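Local structure of T cell receptor gamma chain (Monodelphis domestica, 7L15) at residues B[4-10]-B[106-111]; B[128-132]-B[143-147]; B[67-71]-B[82-88]; B[152-157]-B[205-209]. The protein pairs with a mu chain to form the marsupial gamma-mu T cell receptor, whose variable domains probably recognise antigen. One frame throughout, in Å; residues are numbered along the deposited sequence.

Contact 1: B[4-10]-B[106-111]; sequences VALEQRP and VFGEGT
The Phe-Gly-X-Gly motif that begins at Phe107 on the last strand of the V-set domain is met here by the first strand, with the amide of Gln8 as the main link between them. The two segments run in the same direction, but strand-to-strand bonding is replaced by side-chain contacts. Gln8 leans over the glycines from an extended chain, its CG turned away from its own carbonyl carbon (chi1 -69°). Its OE1 accepts from Gly110 N at 2.9 Å; the bond is rather bent at the hydrogen (131°), and the donor stands above the carbonyl plane. The same oxygen lies 3.4 Å from Gly108 CA, so the amide rests directly on a backbone that has no CB at this point. Two residues on, beyond a cis peptide, Pro10 O accepts from Thr111 OG1 at 2.9 Å, almost in line with the C=O bond. The other end of the contact is apolar. Leu6 CD1 reaches Val106 CG1 at 3.9 Å, the two side chains crossing at a slant, while Val4 CG1 passes alongside Val106 CG2 at 3.6 Å. Around the buried Gln8 amide, strand 93-101 supplies the remaining partners: OE1 also accepts from Cys97 N, and NE2 donates to Tyr95 O, so this one group ties three strands together. Leu6 packs on Cys25 and Cys97, the disulfide pair of the domain. On the far side of strand 104-116, Phe107 meets the ring of Tyr38 of its own domain and packs on Pro59 of the mu chain, which places the motif between the domain core and the heterodimer interface.

Contact 2: B[128-132]-B[143-147]; sequences IFFLP and GTYIC
Phe129 and Cys147 face each other as a non-hydrogen-bonded pair between the first two strands of the C1-set domain, 126-130 and 142-152. From Phe129 CB, which lies near Ile146 O, the side chain swings beside its own backbone N (chi1 -67°), laying the ring across the cysteine. CD1 meets Cys147 CB at 3.9 Å, CE1 comes to 3.7 Å from Cys147 SG, and CZ at the tip is 4.0 Å from that sulfur. SG thus sits over the ring face, displaced toward its rim, in a sulfur-aromatic contact. The next pair is hydrogen-bonded: Phe130 N donates to Ile146 O at 2.9 Å and Ile146 N to Phe130 O at 3.0 Å. Farther along, direct backbone bonding gives way to a water that joins Thr144 O to Leu131 O, weakly to the latter, and Pro132 lies over the Tyr145 ring, its CD 3.9 Å from the centroid in a CH-pi contact. Ile146, touched by Phe130, faces Ile190 of the mu chain. Cys147 also packs on Trp161 and Tyr203, so its side chain lies among aromatic residues; its sulfur seems to behave as an apolar, polarisable core atom here, with cohesion on this face coming from dispersion and the backbone ladder supplying the polar bonds.

Contact 3: B[67-71]-B[82-88]; sequences ADKVR and LIVSDLQ
Leu82 opens the second segment by bringing CD1 to 4.1 Å from Val70 CB, within the hairpin of strands 70-75 and 79-84 of the V-set domain. Ile83 follows as the hydrogen-bonded partner of Arg71: Ile83 N donates to Arg71 O at 2.9 Å, and Arg71 N returns a longer one to Ile83 O. At Val84 the pair is non-hydrogen-bonded, and its CG2 lies 4.0 Å from Val70 CG1, the two valines side by side and pointing the same way. Val70 and Leu82 both rest on Leu50, a residue of the opposing sheet, so this face of the hairpin belongs to the sandwich core. Ser85 ends the ladder. Its N donates to Lys69 O at 2.9 Å, whereas its OG makes only a weak bond to Asp68 O. The carbonyl of Ser85 turns to another task: Lys69 NZ reaches it at 2.8 Å. The lysine gets there by leaving its backbone N behind (chi1 -177°) and bending once at chi2 (64°) before running straight to the amine. Asp86 O is just as near NZ, but the angle is poor for a bond. Gln88 NE2 donates to both the carbonyl and the carboxylate of Asp86 and so braces the turn, while Leu87 packs on Leu113 and Val115. NZ also forms a salt bridge with Asp91, whose carboxylate accepts from Gln88 N; this is the basic residue-aspartate pair familiar from V domains. The ammonium group is therefore gripped by a carboxylate and a carbonyl, surroundings that would probably favour its charged form.

Contact 4: B[152-157]-B[205-209]; sequences FFPNVV and YQHED
The imidazole of His207 is enclosed by the loop 152-157: water 2 lies over one face, toward the rim, while Phe153 O and Pro154 O approach its edge near the ring plane. Phe152 meets this ring at a slant, CD1 to NE2 3.7 Å with the planes 64° apart, and Pro154 O touches the edge of the Phe152 ring in its plane. Pro154 CB in turn sits over a face of Phe153. Across the contact, His207 NE2 donates to Pro154 O at 3.1 Å, in the carbonyl plane and on a lone pair, with the acceptor close to the imidazole plane. The torsion that carries CG away from the backbone N (chi1 -170°) sends the ring into the loop. At the edge, His207 CE1 is 3.1 Å from Phe153 O; Val156 O comes to 3.0 Å from His207 CD2 at a slant to the ring. Pro154, preceded by a cis peptide, places CD 3.5 Å from His207 CE1 and CG near Glu208 OE1. Water 2 donates to Val156 O and accepts from Glu208 N, bridging the two segments over that face of the ring. Farther along, Val157 CG2 packs at 3.3 Å on Gln206 O. This is the junction of the two domains: Glu208 takes hydrogen bonds from Ser12 OG and Thr14 N of the variable domain, and Pro154 packs on the same two residues. Since His207 ND1 accepts from Asp209 N at 3.0 Å, nearly straight, while NE2 donates, the imidazole has both nitrogens engaged and is fixed in rotation, an arrangement consistent with a neutral ring carrying its proton on NE2.

Overall arrangement
Contacts 1 and 3 belong to the variable domain and reach the same sheet, contact 3 nested inside the loop that contact 1 closes; contacts 2 and 4 belong to the constant domain. Contact 2 is a buried strand pair held by backbone bonds and aromatic or sulfur packing, with contact 3, about 43 Å away between centres, at the far side of the chain. Contact 3 has a similar antiparallel ladder but ends in charged groups at the surface. In contact 1, partly buried, and contact 4, buried, a buried polar side chain is the chief link, an amide in one and an imidazole in the other. These two touch at Arg9 and Gln206, where the domains meet.

Contact 1: B[4-10]-B[106-111]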
loop_
_atom_site.group_PDB
_atom_site.type_symbol
_atom_site.label_atom_id
_atom_site.label_comp_id
_atom_site.label_asym_id
_atom_site.label_seq_id
_atom_site.Cartn_x
_atom_site.Cartn_y
_atom_site.Cartn_z
ATOM N N VAL B 4 -19.432 6.706 -2.370
ATOM C CA VAL B 4 -19.415 5.692 -1.320
ATOM C C VAL B 4 -17.979 5.402 -0.903
ATOM O O VAL B 4 -17.060 5.372 -1.735
ATOM C CB VAL B 4 -20.146 4.419 -1.790
ATOM C CG1 VAL B 4 -19.400 3.736 -2.923
ATOM C CG2 VAL B 4 -20.360 3.471 -0.631
ATOM N N ALA B 5 -17.779 5.192 0.401
ATOM C CA ALA B 5 -16.452 4.975 0.966
ATOM C C ALA B 5 -16.539 4.082 2.197
ATOM O O ALA B 5 -17.470 4.203 2.998
ATOM C CB ALA B 5 -15.783 6.298 1.344
ATOM N N LEU B 6 -15.540 3.216 2.362
ATOM C CA LEU B 6 -15.502 2.248 3.445
ATOM C C LEU B 6 -14.200 2.397 4.216
ATOM O O LEU B 6 -13.126 2.529 3.620
ATOM C CB LEU B 6 -15.625 0.814 2.919
ATOM C CG LEU B 6 -16.709 0.469 1.892
ATOM C CD1 LEU B 6 -16.326 0.957 0.499
ATOM C CD2 LEU B 6 -16.936 -1.033 1.888
ATOM N N GLU B 7 -14.303 2.354 5.543
ATOM C CA GLU B 7 -13.184 2.572 6.449
ATOM C C GLU B 7 -12.958 1.315 7.281
ATOM O O GLU B 7 -13.914 0.715 7.775
ATOM C CB GLU B 7 -13.459 3.778 7.368
ATOM C CG GLU B 7 -12.359 4.078 8.391
ATOM C CD GLU B 7 -12.810 5.025 9.513
ATOM O OE1 GLU B 7 -13.513 4.571 10.444
ATOM O OE2 GLU B 7 -12.453 6.222 9.468
ATOM N N GLN B 8 -11.691 0.919 7.443
ATOM C CA GLN B 8 -11.335 -0.302 8.160
ATOM C C GLN B 8 -10.213 0.002 9.138
ATOM O O GLN B 8 -9.151 0.479 8.735
ATOM C CB GLN B 8 -10.906 -1.416 7.195
ATOM C CG GLN B 8 -12.037 -1.961 6.336
ATOM C CD GLN B 8 -11.616 -3.187 5.516
ATOM O OE1 GLN B 8 -11.400 -3.094 4.300
ATOM N NE2 GLN B 8 -11.518 -4.340 6.178
ATOM N N ARG B 9 -10.445 -0.285 10.417
ATOM C CA ARG B 9 -9.482 -0.017 11.475
ATOM C C ARG B 9 -9.741 -1.031 12.574
ATOM O O ARG B 9 -10.890 -1.450 12.761
ATOM C CB ARG B 9 -9.604 1.418 12.035
ATOM C CG ARG B 9 -9.203 2.539 11.062
ATOM C CD ARG B 9 -9.206 3.914 11.720
ATOM N NE ARG B 9 -9.071 4.991 10.738
ATOM C CZ ARG B 9 -8.874 6.271 11.046
ATOM N NH1 ARG B 9 -8.779 6.646 12.314
ATOM N NH2 ARG B 9 -8.773 7.175 10.088
ATOM N N PRO B 10 -8.704 -1.464 13.308
ATOM C CA PRO B 10 -7.286 -1.126 13.135
ATOM C C PRO B 10 -6.695 -1.715 11.852
ATOM O O PRO B 10 -7.358 -2.514 11.194
ATOM C CB PRO B 10 -6.625 -1.723 14.384
ATOM C CG PRO B 10 -7.593 -2.746 14.886
ATOM C CD PRO B 10 -8.943 -2.217 14.552
ATOM N N VAL B 106 -16.644 -0.990 -4.848
ATOM C CA VAL B 106 -15.725 -0.167 -4.069
ATOM C C VAL B 106 -15.295 -0.947 -2.835
ATOM O O VAL B 106 -16.127 -1.552 -2.150
ATOM C CB VAL B 106 -16.368 1.171 -3.660
ATOM C CG1 VAL B 106 -15.329 2.074 -3.050
ATOM C CG2 VAL B 106 -17.033 1.837 -4.855
ATOM N N PHE B 107 -14.001 -0.893 -2.537
ATOM C CA PHE B 107 -13.377 -1.712 -1.509
ATOM C C PHE B 107 -12.765 -0.841 -0.426
ATOM O O PHE B 107 -12.171 0.206 -0.710
ATOM C CB PHE B 107 -12.246 -2.593 -2.083
ATOM C CG PHE B 107 -12.722 -3.770 -2.873
ATOM C CD1 PHE B 107 -13.318 -3.602 -4.115
ATOM C CD2 PHE B 107 -12.547 -5.061 -2.377
ATOM C CE1 PHE B 107 -13.745 -4.696 -4.843
ATOM C CE2 PHE B 107 -12.966 -6.158 -3.094
ATOM C CZ PHE B 107 -13.572 -5.980 -4.335
ATOM N N GLY B 108 -12.871 -1.303 0.808
ATOM C CA GLY B 108 -12.067 -0.747 1.866
ATOM C C GLY B 108 -10.591 -1.019 1.648
ATOM O O GLY B 108 -10.167 -1.828 0.818
ATOM N N GLU B 109 -9.792 -0.331 2.453
ATOM C CA GLU B 109 -8.349 -0.445 2.375
ATOM C C GLU B 109 -7.837 -1.767 2.951
ATOM O O GLU B 109 -6.698 -2.135 2.686
ATOM C CB GLU B 109 -7.728 0.765 3.101
ATOM C CG GLU B 109 -6.481 1.331 2.452
ATOM C CD GLU B 109 -5.972 2.578 3.166
ATOM O OE1 GLU B 109 -5.326 2.428 4.228
ATOM O OE2 GLU B 109 -6.236 3.703 2.680
ATOM N N GLY B 110 -8.634 -2.478 3.741
ATOM C CA GLY B 110 -8.228 -3.772 4.243
ATOM C C GLY B 110 -7.587 -3.765 5.617
ATOM O O GLY B 110 -6.850 -2.837 5.959
ATOM N N THR B 111 -7.872 -4.789 6.416
ATOM C CA THR B 111 -7.162 -5.033 7.657
ATOM C C THR B 111 -6.383 -6.336 7.530
ATOM O O THR B 111 -6.902 -7.330 7.010
ATOM C CB THR B 111 -8.129 -5.103 8.840
ATOM O OG1 THR B 111 -8.758 -3.828 9.023
ATOM C CG2 THR B 111 -7.386 -5.429 10.111
#

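Contact 2: B[128-132]-B[143-147]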
loop_
_atom_site.group_PDB
_atom_site.type_symbol
_atom_site.label_atom_id
_atom_site.label_comp_id
_atom_site.label_asym_id
_atom_site.label_seq_id
_atom_site.Cartn_x
_atom_site.Cartn_y
_atom_site.Cartn_z
ATOM N N ILE B 128 11.198 9.095 15.562
ATOM C CA ILE B 128 12.363 9.972 15.627
ATOM C C ILE B 128 12.311 10.898 14.421
ATOM O O ILE B 128 12.272 10.428 13.278
ATOM C CB ILE B 128 13.692 9.194 15.644
ATOM C CG1 ILE B 128 13.767 8.271 16.855
ATOM C CG2 ILE B 128 14.871 10.164 15.676
ATOM C CD1 ILE B 128 15.089 7.531 16.952
ATOM N N PHE B 129 12.330 12.199 14.670
ATOM C CA PHE B 129 12.174 13.213 13.637
ATOM C C PHE B 129 13.498 13.903 13.358
ATOM O O PHE B 129 14.253 14.219 14.282
ATOM C CB PHE B 129 11.148 14.276 14.047
ATOM C CG PHE B 129 9.744 13.759 14.146
ATOM C CD1 PHE B 129 8.927 13.732 13.033
ATOM C CD2 PHE B 129 9.242 13.312 15.359
ATOM C CE1 PHE B 129 7.628 13.265 13.132
ATOM C CE2 PHE B 129 7.938 12.844 15.467
ATOM C CZ PHE B 129 7.135 12.817 14.357
ATOM N N PHE B 130 13.766 14.139 12.080
ATOM C CA PHE B 130 14.902 14.935 11.636
ATOM C C PHE B 130 14.353 16.090 10.808
ATOM O O PHE B 130 13.511 15.882 9.929
ATOM C CB PHE B 130 15.895 14.110 10.791
ATOM C CG PHE B 130 16.360 12.831 11.438
ATOM C CD1 PHE B 130 15.636 11.666 11.296
ATOM C CD2 PHE B 130 17.553 12.787 12.146
ATOM C CE1 PHE B 130 16.074 10.471 11.862
ATOM C CE2 PHE B 130 17.991 11.602 12.717
ATOM C CZ PHE B 130 17.246 10.442 12.575
ATOM N N LEU B 131 14.829 17.290 11.064
ATOM C CA LEU B 131 14.244 18.432 10.393
ATOM C C LEU B 131 15.174 18.973 9.319
ATOM O O LEU B 131 16.374 18.680 9.323
ATOM C CB LEU B 131 13.913 19.520 11.423
ATOM C CG LEU B 131 12.785 19.056 12.345
ATOM C CD1 LEU B 131 13.327 18.680 13.709
ATOM C CD2 LEU B 131 11.708 20.101 12.485
ATOM N N PRO B 132 14.647 19.744 8.359
ATOM C CA PRO B 132 15.501 20.275 7.288
ATOM C C PRO B 132 16.733 20.961 7.855
ATOM O O PRO B 132 16.658 21.650 8.864
ATOM C CB PRO B 132 14.589 21.273 6.571
ATOM C CG PRO B 132 13.203 20.737 6.797
ATOM C CD PRO B 132 13.233 20.127 8.178
ATOM N N GLY B 143 13.753 21.466 1.441
ATOM C CA GLY B 143 14.075 20.895 2.731
ATOM C C GLY B 143 13.351 19.592 2.953
ATOM O O GLY B 143 12.202 19.442 2.538
ATOM N N THR B 144 14.007 18.642 3.608
ATOM C CA THR B 144 13.467 17.299 3.784
ATOM C C THR B 144 13.188 17.032 5.260
ATOM O O THR B 144 14.093 17.119 6.099
ATOM C CB THR B 144 14.422 16.244 3.226
ATOM O OG1 THR B 144 14.702 16.537 1.849
ATOM C CG2 THR B 144 13.800 14.853 3.317
ATOM N N TYR B 145 11.931 16.746 5.568
ATOM C CA TYR B 145 11.531 16.237 6.865
ATOM C C TYR B 145 11.631 14.728 6.830
ATOM O O TYR B 145 11.260 14.093 5.847
ATOM C CB TYR B 145 10.093 16.632 7.207
ATOM C CG TYR B 145 9.824 18.100 7.169
ATOM C CD1 TYR B 145 9.512 18.738 5.973
ATOM C CD2 TYR B 145 9.882 18.860 8.326
ATOM C CE1 TYR B 145 9.269 20.100 5.939
ATOM C CE2 TYR B 145 9.639 20.207 8.301
ATOM C CZ TYR B 145 9.331 20.827 7.109
ATOM O OH TYR B 145 9.093 22.183 7.109
ATOM N N ILE B 146 12.129 14.154 7.907
ATOM C CA ILE B 146 12.331 12.721 7.976
ATOM C C ILE B 146 11.685 12.229 9.257
ATOM O O ILE B 146 11.963 12.761 10.335
ATOM C CB ILE B 146 13.831 12.369 7.957
ATOM C CG1 ILE B 146 14.490 12.887 6.675
ATOM C CG2 ILE B 146 14.027 10.866 8.144
ATOM C CD1 ILE B 146 16.034 12.921 6.753
ATOM N N CYS B 147 10.835 11.215 9.156
ATOM C CA CYS B 147 10.404 10.517 10.357
ATOM C C CYS B 147 10.785 9.047 10.275
ATOM O O CYS B 147 10.305 8.324 9.394
ATOM C CB CYS B 147 8.906 10.636 10.612
ATOM S SG CYS B 147 8.564 9.768 12.187
HETATM O O HOH W 1 16.456 16.911 7.043
#

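Contact 3: B[67-71]-B[82-88]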
loop_
_atom_site.group_PDB
_atom_site.type_symbol
_atom_site.label_atom_id
_atom_site.label_comp_id
_atom_site.label_asym_id
_atom_site.label_seq_id
_atom_site.Cartn_x
_atom_site.Cartn_y
_atom_site.Cartn_z
ATOM N N ALA B 67 -20.563 -20.801 8.403
ATOM C CA ALA B 67 -21.014 -19.737 9.295
ATOM C C ALA B 67 -20.400 -19.858 10.682
ATOM O O ALA B 67 -20.350 -18.861 11.412
ATOM C CB ALA B 67 -22.539 -19.744 9.394
ATOM N N ASP B 68 -19.934 -21.057 11.060
ATOM C CA ASP B 68 -19.169 -21.213 12.295
ATOM C C ASP B 68 -17.801 -20.548 12.197
ATOM O O ASP B 68 -17.230 -20.152 13.218
ATOM C CB ASP B 68 -18.968 -22.691 12.623
ATOM C CG ASP B 68 -20.264 -23.425 12.865
ATOM O OD1 ASP B 68 -21.342 -22.896 12.519
ATOM O OD2 ASP B 68 -20.192 -24.548 13.408
ATOM N N LYS B 69 -17.258 -20.433 10.987
ATOM C CA LYS B 69 -15.905 -19.931 10.776
ATOM C C LYS B 69 -15.877 -18.422 10.535
ATOM O O LYS B 69 -15.044 -17.727 11.119
ATOM C CB LYS B 69 -15.258 -20.688 9.605
ATOM C CG LYS B 69 -13.804 -20.326 9.299
ATOM C CD LYS B 69 -12.860 -20.689 10.434
ATOM C CE LYS B 69 -11.427 -20.243 10.132
ATOM N NZ LYS B 69 -10.541 -20.531 11.286
ATOM N N VAL B 70 -16.769 -17.900 9.692
ATOM C CA VAL B 70 -16.859 -16.469 9.408
ATOM C C VAL B 70 -18.318 -16.049 9.475
ATOM O O VAL B 70 -19.203 -16.763 8.994
ATOM C CB VAL B 70 -16.268 -16.100 8.031
ATOM C CG1 VAL B 70 -14.776 -16.196 8.073
ATOM C CG2 VAL B 70 -16.853 -17.011 6.938
ATOM N N ARG B 71 -18.561 -14.874 10.047
ATOM C CA ARG B 71 -19.915 -14.409 10.314
ATOM C C ARG B 71 -19.871 -12.894 10.443
ATOM O O ARG B 71 -19.054 -12.367 11.206
ATOM C CB ARG B 71 -20.464 -15.054 11.598
ATOM C CG ARG B 71 -21.957 -14.868 11.845
ATOM C CD ARG B 71 -22.367 -15.397 13.228
ATOM N NE ARG B 71 -21.843 -14.560 14.309
ATOM C CZ ARG B 71 -22.408 -13.425 14.711
ATOM N NH1 ARG B 71 -21.862 -12.727 15.696
ATOM N NH2 ARG B 71 -23.517 -12.986 14.121
ATOM N N LEU B 82 -16.820 -8.275 10.860
ATOM C CA LEU B 82 -16.569 -9.656 10.473
ATOM C C LEU B 82 -15.830 -10.364 11.601
ATOM O O LEU B 82 -14.763 -9.910 12.030
ATOM C CB LEU B 82 -15.749 -9.724 9.180
ATOM C CG LEU B 82 -15.212 -11.097 8.763
ATOM C CD1 LEU B 82 -16.349 -12.007 8.317
ATOM C CD2 LEU B 82 -14.145 -10.979 7.677
ATOM N N ILE B 83 -16.379 -11.479 12.068
ATOM C CA ILE B 83 -15.729 -12.296 13.083
ATOM C C ILE B 83 -15.203 -13.556 12.424
ATOM O O ILE B 83 -15.949 -14.257 11.728
ATOM C CB ILE B 83 -16.675 -12.644 14.240
ATOM C CG1 ILE B 83 -17.044 -11.383 15.018
ATOM C CG2 ILE B 83 -16.013 -13.674 15.159
ATOM C CD1 ILE B 83 -17.639 -11.661 16.387
ATOM N N VAL B 84 -13.917 -13.833 12.638
ATOM C CA VAL B 84 -13.262 -15.031 12.141
ATOM C C VAL B 84 -12.888 -15.858 13.362
ATOM O O VAL B 84 -12.059 -15.435 14.179
ATOM C CB VAL B 84 -12.041 -14.685 11.280
ATOM C CG1 VAL B 84 -11.449 -15.937 10.648
ATOM C CG2 VAL B 84 -12.448 -13.707 10.210
ATOM N N SER B 85 -13.521 -17.015 13.511
ATOM C CA SER B 85 -13.349 -17.828 14.706
ATOM C C SER B 85 -12.230 -18.846 14.513
ATOM O O SER B 85 -11.792 -19.123 13.390
ATOM C CB SER B 85 -14.647 -18.562 15.064
ATOM O OG SER B 85 -15.750 -17.677 15.079
ATOM N N ASP B 86 -11.784 -19.402 15.639
ATOM C CA ASP B 86 -10.870 -20.542 15.698
ATOM C C ASP B 86 -9.717 -20.358 14.717
ATOM O O ASP B 86 -9.460 -21.180 13.839
ATOM C CB ASP B 86 -11.613 -21.860 15.443
ATOM C CG ASP B 86 -10.717 -23.087 15.620
ATOM O OD1 ASP B 86 -10.106 -23.231 16.702
ATOM O OD2 ASP B 86 -10.613 -23.905 14.678
ATOM N N LEU B 87 -9.035 -19.231 14.887
ATOM C CA LEU B 87 -7.995 -18.817 13.962
ATOM C C LEU B 87 -6.929 -19.891 13.806
ATOM O O LEU B 87 -6.528 -20.541 14.776
ATOM C CB LEU B 87 -7.376 -17.512 14.456
ATOM C CG LEU B 87 -8.389 -16.374 14.310
ATOM C CD1 LEU B 87 -7.897 -15.108 14.984
ATOM C CD2 LEU B 87 -8.685 -16.120 12.824
ATOM N N GLN B 88 -6.498 -20.089 12.560
ATOM C CA GLN B 88 -5.350 -20.911 12.203
ATOM C C GLN B 88 -4.394 -20.065 11.376
ATOM O O GLN B 88 -4.786 -19.041 10.807
ATOM C CB GLN B 88 -5.771 -22.149 11.407
ATOM C CG GLN B 88 -6.902 -22.961 12.064
ATOM C CD GLN B 88 -6.499 -23.548 13.403
ATOM O OE1 GLN B 88 -5.345 -23.934 13.610
ATOM N NE2 GLN B 88 -7.450 -23.599 14.334
#

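Contact 4: B[152-157]-B[205-209]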
loop_
_atom_site.group_PDB
_atom_site.type_symbol
_atom_site.label_atom_id
_atom_site.label_comp_id
_atom_site.label_asym_id
_atom_site.label_seq_id
_atom_site.Cartn_x
_atom_site.Cartn_y
_atom_site.Cartn_z
ATOM N N PHE B 152 8.739 -1.452 16.242
ATOM C CA PHE B 152 7.334 -1.816 16.376
ATOM C C PHE B 152 7.108 -3.269 15.971
ATOM O O PHE B 152 7.950 -3.907 15.330
ATOM C CB PHE B 152 6.393 -0.863 15.598
ATOM C CG PHE B 152 6.716 -0.688 14.121
ATOM C CD1 PHE B 152 6.259 -1.587 13.180
ATOM C CD2 PHE B 152 7.423 0.425 13.682
ATOM C CE1 PHE B 152 6.529 -1.407 11.817
ATOM C CE2 PHE B 152 7.700 0.622 12.317
ATOM C CZ PHE B 152 7.265 -0.298 11.390
ATOM N N PHE B 153 5.964 -3.805 16.417
ATOM C CA PHE B 153 5.508 -5.136 16.073
ATOM C C PHE B 153 3.990 -5.115 16.197
ATOM O O PHE B 153 3.477 -4.635 17.218
ATOM C CB PHE B 153 6.086 -6.224 16.975
ATOM C CG PHE B 153 5.684 -7.602 16.564
ATOM C CD1 PHE B 153 4.460 -8.123 16.940
ATOM C CD2 PHE B 153 6.523 -8.366 15.769
ATOM C CE1 PHE B 153 4.088 -9.386 16.527
ATOM C CE2 PHE B 153 6.162 -9.621 15.365
ATOM C CZ PHE B 153 4.946 -10.136 15.739
ATOM N N PRO B 154 3.246 -5.628 15.205
ATOM C CA PRO B 154 3.707 -6.322 13.991
ATOM C C PRO B 154 4.299 -5.398 12.916
ATOM O O PRO B 154 4.336 -4.187 13.124
ATOM C CB PRO B 154 2.427 -6.984 13.478
ATOM C CG PRO B 154 1.360 -5.998 13.851
ATOM C CD PRO B 154 1.785 -5.405 15.184
ATOM N N ASN B 155 4.746 -5.978 11.793
ATOM C CA ASN B 155 5.363 -5.248 10.680
ATOM C C ASN B 155 4.346 -4.568 9.763
ATOM O O ASN B 155 4.465 -4.643 8.542
ATOM C CB ASN B 155 6.252 -6.201 9.882
ATOM C CG ASN B 155 5.474 -7.356 9.258
ATOM O OD1 ASN B 155 4.400 -7.721 9.719
ATOM N ND2 ASN B 155 6.033 -7.945 8.193
ATOM N N VAL B 156 3.332 -3.925 10.330
ATOM C CA VAL B 156 2.299 -3.237 9.571
ATOM C C VAL B 156 2.164 -1.843 10.162
ATOM O O VAL B 156 2.020 -1.694 11.379
ATOM C CB VAL B 156 0.947 -3.983 9.628
ATOM C CG1 VAL B 156 -0.090 -3.252 8.811
ATOM C CG2 VAL B 156 1.082 -5.416 9.144
ATOM N N VAL B 157 2.198 -0.823 9.307
ATOM C CA VAL B 157 2.113 0.552 9.776
ATOM C C VAL B 157 1.687 1.411 8.600
ATOM O O VAL B 157 1.928 1.066 7.439
ATOM C CB VAL B 157 3.462 1.015 10.389
ATOM C CG1 VAL B 157 4.505 1.198 9.290
ATOM C CG2 VAL B 157 3.300 2.301 11.224
ATOM N N TYR B 205 0.590 8.617 12.087
ATOM C CA TYR B 205 0.786 7.190 11.870
ATOM C C TYR B 205 -0.258 6.375 12.624
ATOM O O TYR B 205 -0.783 6.796 13.656
ATOM C CB TYR B 205 2.217 6.730 12.244
ATOM C CG TYR B 205 2.615 6.877 13.694
ATOM C CD1 TYR B 205 3.145 8.068 14.172
ATOM C CD2 TYR B 205 2.490 5.808 14.582
ATOM C CE1 TYR B 205 3.529 8.190 15.505
ATOM C CE2 TYR B 205 2.871 5.915 15.894
ATOM C CZ TYR B 205 3.379 7.104 16.361
ATOM O OH TYR B 205 3.742 7.180 17.686
ATOM N N GLN B 206 -0.559 5.199 12.077
ATOM C CA GLN B 206 -1.452 4.226 12.684
ATOM C C GLN B 206 -0.714 2.907 12.872
ATOM O O GLN B 206 0.138 2.525 12.062
ATOM C CB GLN B 206 -2.708 3.970 11.829
ATOM C CG GLN B 206 -3.634 5.160 11.696
ATOM C CD GLN B 206 -4.660 4.952 10.598
ATOM O OE1 GLN B 206 -5.252 3.887 10.495
ATOM N NE2 GLN B 206 -4.853 5.963 9.761
ATOM N N HIS B 207 -1.071 2.205 13.939
ATOM C CA HIS B 207 -0.432 0.943 14.254
ATOM C C HIS B 207 -1.339 0.184 15.199
ATOM O O HIS B 207 -2.087 0.791 15.976
ATOM C CB HIS B 207 0.942 1.143 14.889
ATOM C CG HIS B 207 1.715 -0.125 15.008
ATOM N ND1 HIS B 207 1.614 -0.955 16.101
ATOM C CD2 HIS B 207 2.552 -0.739 14.140
ATOM C CE1 HIS B 207 2.388 -2.010 15.921
ATOM N NE2 HIS B 207 2.973 -1.900 14.739
ATOM N N GLU B 208 -1.256 -1.150 15.133
ATOM C CA GLU B 208 -2.178 -1.974 15.904
ATOM C C GLU B 208 -2.002 -1.755 17.406
ATOM O O GLU B 208 -2.971 -1.859 18.165
ATOM C CB GLU B 208 -2.002 -3.454 15.536
ATOM C CG GLU B 208 -2.961 -4.398 16.256
ATOM C CD GLU B 208 -2.639 -5.883 16.039
ATOM O OE1 GLU B 208 -1.914 -6.220 15.075
ATOM O OE2 GLU B 208 -3.117 -6.721 16.836
ATOM N N ASP B 209 -0.795 -1.417 17.856
ATOM C CA ASP B 209 -0.620 -1.210 19.284
ATOM C C ASP B 209 -1.196 0.117 19.756
ATOM O O ASP B 209 -1.285 0.335 20.962
ATOM C CB ASP B 209 0.854 -1.308 19.675
ATOM C CG ASP B 209 1.036 -1.644 21.147
ATOM O OD1 ASP B 209 0.403 -2.612 21.613
ATOM O OD2 ASP B 209 1.802 -0.940 21.837
HETATM O O HOH W 2 0.168 -2.624 12.906
#